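Local coordinates for protein dermonecrotic toxin (Pasteurella multocida, PDB 2EBF) that acts as a potent mitogen that induces bone resorption and is associated with severe progressive atrophic rhinitis in pigs, at residues G647-W652 and V722-N727; H666-F671 and A679-H684. One frame throughout, in Å; residues are numbered along the deposited sequence.

Contact 1: G647-W652 and V722-N727; sequences GASITW and VSKTGN
Ser-649 OG donates a hydrogen bond of 2.7 Å to Val-722 O, and the same hydroxyl is hydrogen-bonded to Thr-667 OG1 on the neighbouring strand. Here strand 643-656, in the antiparallel sheet of the C3 domain, meets the chain that leaves strand 717-720 and heads for helix 726-730. The serine oxygen lies in the plane of the Val-722 carbonyl, with a C=O...OG angle of 147°. Its torsion places it there: OG is anti to the carbonyl carbon of Ser-649 (chi1 -56°), on the side where the departing chain runs. The two segments' backbones do not pair here. Gly-647 O and Val-722 N come to 3.3 Å and Ser-649 N and Val-722 O to 3.4 Å, both at angles too poor for hydrogen bonds, so ladder pairing has ended and a side chain has taken over the Val-722 carbonyl. Ser-649 pairs by backbone bonds with Glu-720, two residues before Val-722, on strand 717-720. Where Gly-647 faces Ser-723, backbone meets side chain: Ser-723 CB packs on Gly-647 CA at 4.1 Å. The aliphatic chain of Lys-724 runs alongside the serine, with CD 3.4 Å from Ser-649 OG. It then turns at chi4 (-71°), CE lying 3.7 Å from Ser-649 CB, and its NZ forms a salt bridge with Glu-720 OE2.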
# COMPACT_ATOMS: atom_id res chain seq x y z
N GLY A 647 16.64 -8.58 -30.18
CA GLY A 647 17.33 -9.78 -29.72
C GLY A 647 17.17 -9.90 -28.22
O GLY A 647 16.41 -9.14 -27.60
N ALA A 648 17.91 -10.82 -27.62
CA ALA A 648 17.86 -11.01 -26.18
C ALA A 648 19.12 -11.71 -25.71
O ALA A 648 19.74 -12.45 -26.46
CB ALA A 648 16.62 -11.83 -25.78
N SER A 649 19.50 -11.45 -24.46
CA SER A 649 20.64 -12.10 -23.84
C SER A 649 20.26 -12.54 -22.44
O SER A 649 19.44 -11.91 -21.76
CB SER A 649 21.83 -11.15 -23.79
OG SER A 649 22.15 -10.69 -25.08
N ILE A 650 20.83 -13.65 -22.01
CA ILE A 650 20.60 -14.15 -20.67
C ILE A 650 21.93 -14.54 -20.05
O ILE A 650 22.79 -15.11 -20.72
CB ILE A 650 19.61 -15.33 -20.67
CG1 ILE A 650 19.35 -15.79 -19.23
CG2 ILE A 650 20.11 -16.48 -21.59
CD1 ILE A 650 18.17 -16.74 -19.07
N THR A 651 22.10 -14.22 -18.77
CA THR A 651 23.33 -14.51 -18.05
C THR A 651 23.00 -15.04 -16.66
O THR A 651 21.96 -14.70 -16.10
CB THR A 651 24.26 -13.27 -17.98
OG1 THR A 651 25.50 -13.62 -17.35
CG2 THR A 651 23.59 -12.11 -17.23
N TRP A 652 23.87 -15.87 -16.09
CA TRP A 652 23.55 -16.55 -14.84
C TRP A 652 24.84 -16.96 -14.14
O TRP A 652 25.93 -16.77 -14.67
CB TRP A 652 22.64 -17.78 -15.09
CG TRP A 652 23.27 -18.88 -15.90
CD1 TRP A 652 24.01 -19.93 -15.43
CD2 TRP A 652 23.21 -19.04 -17.33
NE1 TRP A 652 24.43 -20.73 -16.48
CE2 TRP A 652 23.94 -20.20 -17.65
CE3 TRP A 652 22.61 -18.30 -18.37
CZ2 TRP A 652 24.10 -20.65 -18.97
CZ3 TRP A 652 22.76 -18.74 -19.68
CH2 TRP A 652 23.50 -19.91 -19.97
N VAL A 722 18.31 -7.33 -25.55
CA VAL A 722 19.16 -6.95 -26.68
C VAL A 722 20.18 -8.06 -26.90
O VAL A 722 20.68 -8.64 -25.94
CB VAL A 722 19.98 -5.70 -26.36
CG1 VAL A 722 20.47 -5.06 -27.66
CG2 VAL A 722 19.14 -4.73 -25.59
N SER A 723 20.49 -8.35 -28.16
CA SER A 723 21.55 -9.32 -28.48
C SER A 723 22.92 -8.68 -28.26
O SER A 723 23.07 -7.45 -28.33
CB SER A 723 21.40 -9.82 -29.92
OG SER A 723 21.60 -8.75 -30.85
N LYS A 724 23.93 -9.50 -27.98
CA LYS A 724 25.25 -9.00 -27.60
C LYS A 724 26.32 -9.79 -28.31
O LYS A 724 26.13 -10.96 -28.63
CB LYS A 724 25.46 -9.13 -26.09
CG LYS A 724 24.61 -8.18 -25.25
CD LYS A 724 24.58 -8.68 -23.80
CE LYS A 724 23.50 -8.00 -22.98
NZ LYS A 724 23.87 -6.59 -22.72
N THR A 725 27.45 -9.14 -28.57
CA THR A 725 28.59 -9.83 -29.14
C THR A 725 29.90 -9.25 -28.55
O THR A 725 29.88 -8.18 -27.92
CB THR A 725 28.57 -9.74 -30.69
OG1 THR A 725 29.41 -10.75 -31.25
CG2 THR A 725 29.02 -8.36 -31.15
N GLY A 726 31.00 -9.96 -28.74
CA GLY A 726 32.32 -9.48 -28.30
C GLY A 726 32.36 -9.30 -26.80
O GLY A 726 31.80 -10.10 -26.05
N ASN A 727 33.01 -8.22 -26.35
CA ASN A 727 33.12 -7.92 -24.91
C ASN A 727 31.79 -7.76 -24.19
O ASN A 727 31.67 -8.09 -23.01
CB ASN A 727 33.94 -6.65 -24.71
CG ASN A 727 35.37 -6.78 -25.18
OD1 ASN A 727 35.97 -5.80 -25.66
ND2 ASN A 727 35.95 -7.97 -25.02

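Contact 2: H666-F671 and A679-H684; sequences HTTASF and AVDASH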
# COMPACT_ATOMS: atom_id res chain seq x y z
N HIS A 666 24.32 -16.40 -22.76
CA HIS A 666 23.89 -16.81 -24.09
C HIS A 666 23.14 -15.63 -24.69
O HIS A 666 22.68 -14.75 -23.95
CB HIS A 666 22.99 -18.04 -24.01
CG HIS A 666 22.61 -18.61 -25.35
ND1 HIS A 666 23.48 -18.64 -26.42
CD2 HIS A 666 21.47 -19.21 -25.78
CE1 HIS A 666 22.89 -19.21 -27.46
NE2 HIS A 666 21.66 -19.56 -27.10
N THR A 667 23.02 -15.62 -26.01
CA THR A 667 22.40 -14.50 -26.71
C THR A 667 21.75 -15.00 -27.99
O THR A 667 22.12 -16.06 -28.52
CB THR A 667 23.46 -13.37 -26.97
OG1 THR A 667 22.80 -12.13 -27.29
CG2 THR A 667 24.43 -13.76 -28.09
N THR A 668 20.77 -14.26 -28.49
CA THR A 668 20.08 -14.65 -29.71
C THR A 668 19.60 -13.40 -30.46
O THR A 668 19.24 -12.39 -29.85
CB THR A 668 18.86 -15.59 -29.39
OG1 THR A 668 18.28 -16.09 -30.61
CG2 THR A 668 17.78 -14.84 -28.60
N ALA A 669 19.64 -13.48 -31.79
CA ALA A 669 18.88 -12.58 -32.65
C ALA A 669 17.40 -12.94 -32.57
O ALA A 669 17.03 -13.99 -32.02
CB ALA A 669 19.36 -12.70 -34.08
N SER A 670 16.55 -12.08 -33.11
CA SER A 670 15.12 -12.34 -33.14
C SER A 670 14.51 -11.68 -34.37
O SER A 670 15.13 -10.81 -35.01
CB SER A 670 14.46 -11.80 -31.86
OG SER A 670 14.61 -10.40 -31.77
N PHE A 671 13.31 -12.11 -34.72
CA PHE A 671 12.51 -11.38 -35.70
C PHE A 671 11.26 -10.89 -34.99
O PHE A 671 10.89 -11.41 -33.93
CB PHE A 671 12.19 -12.22 -36.96
CG PHE A 671 11.20 -13.33 -36.72
CD1 PHE A 671 9.84 -13.11 -36.93
CD2 PHE A 671 11.62 -14.59 -36.32
CE1 PHE A 671 8.92 -14.12 -36.70
CE2 PHE A 671 10.70 -15.61 -36.10
CZ PHE A 671 9.35 -15.39 -36.30
N ALA A 679 12.81 -15.36 -30.72
CA ALA A 679 14.22 -15.74 -30.81
C ALA A 679 14.45 -16.67 -32.00
O ALA A 679 13.64 -17.56 -32.27
CB ALA A 679 14.65 -16.43 -29.53
N VAL A 680 15.55 -16.44 -32.72
CA VAL A 680 16.03 -17.36 -33.75
C VAL A 680 17.45 -17.74 -33.35
O VAL A 680 18.42 -17.04 -33.64
CB VAL A 680 15.96 -16.75 -35.18
CG1 VAL A 680 16.57 -17.71 -36.22
CG2 VAL A 680 14.52 -16.45 -35.56
N ASP A 681 17.56 -18.85 -32.63
CA ASP A 681 18.78 -19.17 -31.92
C ASP A 681 19.44 -20.39 -32.57
O ASP A 681 19.06 -21.54 -32.30
CB ASP A 681 18.46 -19.38 -30.45
CG ASP A 681 19.65 -19.81 -29.62
OD1 ASP A 681 20.78 -19.92 -30.13
OD2 ASP A 681 19.44 -20.05 -28.42
N ALA A 682 20.42 -20.12 -33.43
CA ALA A 682 21.12 -21.14 -34.19
C ALA A 682 22.33 -21.73 -33.45
O ALA A 682 23.08 -22.54 -34.00
CB ALA A 682 21.55 -20.57 -35.54
N SER A 683 22.48 -21.37 -32.18
CA SER A 683 23.59 -21.92 -31.39
C SER A 683 23.18 -22.53 -30.05
O SER A 683 24.03 -22.74 -29.20
CB SER A 683 24.67 -20.85 -31.21
OG SER A 683 24.21 -19.82 -30.37
N HIS A 684 21.90 -22.84 -29.89
CA HIS A 684 21.39 -23.38 -28.62
C HIS A 684 21.84 -24.83 -28.33
O HIS A 684 21.76 -25.29 -27.19
CB HIS A 684 19.87 -23.29 -28.58
CG HIS A 684 19.18 -24.46 -29.22
ND1 HIS A 684 19.22 -24.70 -30.57
CD2 HIS A 684 18.43 -25.45 -28.68
CE1 HIS A 684 18.52 -25.79 -30.85
NE2 HIS A 684 18.03 -26.26 -29.72
O HOH W 1 21.98 -17.81 -31.15
O HOH W 2 20.81 -15.90 -33.03
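The beta hairpin of strands 660-673 and 676-681 is joined here by Val-680 N, which donates a nearly straight bond (2.9 Å, 174°) to Ala-669 O. That oxygen has a second donor: Thr-668 OG1 comes back onto one of its lone pairs at 2.8 Å. Next along, Ser-670 and Ala-679 form an antiparallel non-hydrogen-bonded pair. Towards Asp-681 the strands diverge, their N-to-C directions 131° apart, well short of the 180° of ideal antiparallel strands, and a water stands in for a direct backbone bond, accepting from Ala-669 N and donating to Val-680 O. On the face with Ala-679, the methyl CG2 of Thr-668 sits 3.6 Å from Ala-679 CB, and Trp-704 of helix 701-711 packs against both residues. Val-680 turns to the other face, against Val-633 of helix 629-639, and its CG2 meets the Phe-671 ring in plane at the edge, 3.5 Å from CD2. Beyond the splayed end lies a His-carboxylate pair, consistent with the histidine and acid of the thiol-protease-like triad in this C-terminal region; Ser-683 beside it touches Cys-626, which is in a disulfide with Cys-620. With CG anti to the backbone N (chi1 -174°), His-666 reaches across and NE2 donates to Asp-681 OD2 at 2.6 Å, meeting the oxygen on its syn side although tilted out of the carboxylate plane. OD2 is also bonded by Trp-704 NE1. Asp-681 OD1 accepts from Ser-683 N at 3.0 Å, an Asx turn, and from a second water that also donates to Thr-667 O, so both carboxylate oxygens are tethered and the group's rotation is fixed. Ser-683 OG lies in the plane of the imidazole at its edge, 3.3 Å from His-666 CE1.

From the N-terminal side, the chain first runs through 647-652 on strand 643-656, turns, and comes back along strand 660-673 as 666-671. A tight turn brings it to 679-684, closing the short loop of contact 2. It then adds strand 697-700 at the sheet's far side, passes through helix 701-711, and returns as strand 717-720 beside strand 643-656, so that 722-727 closes the long loop of contact 1. Contact 2 is therefore nested inside contact 1. Their first segments are adjacent antiparallel strands, with Ile-650 O 2.9 Å from His-666 N, and Thr-667 OG1, also bonded to Lys-724 N, ties the hairpin to the departing chain.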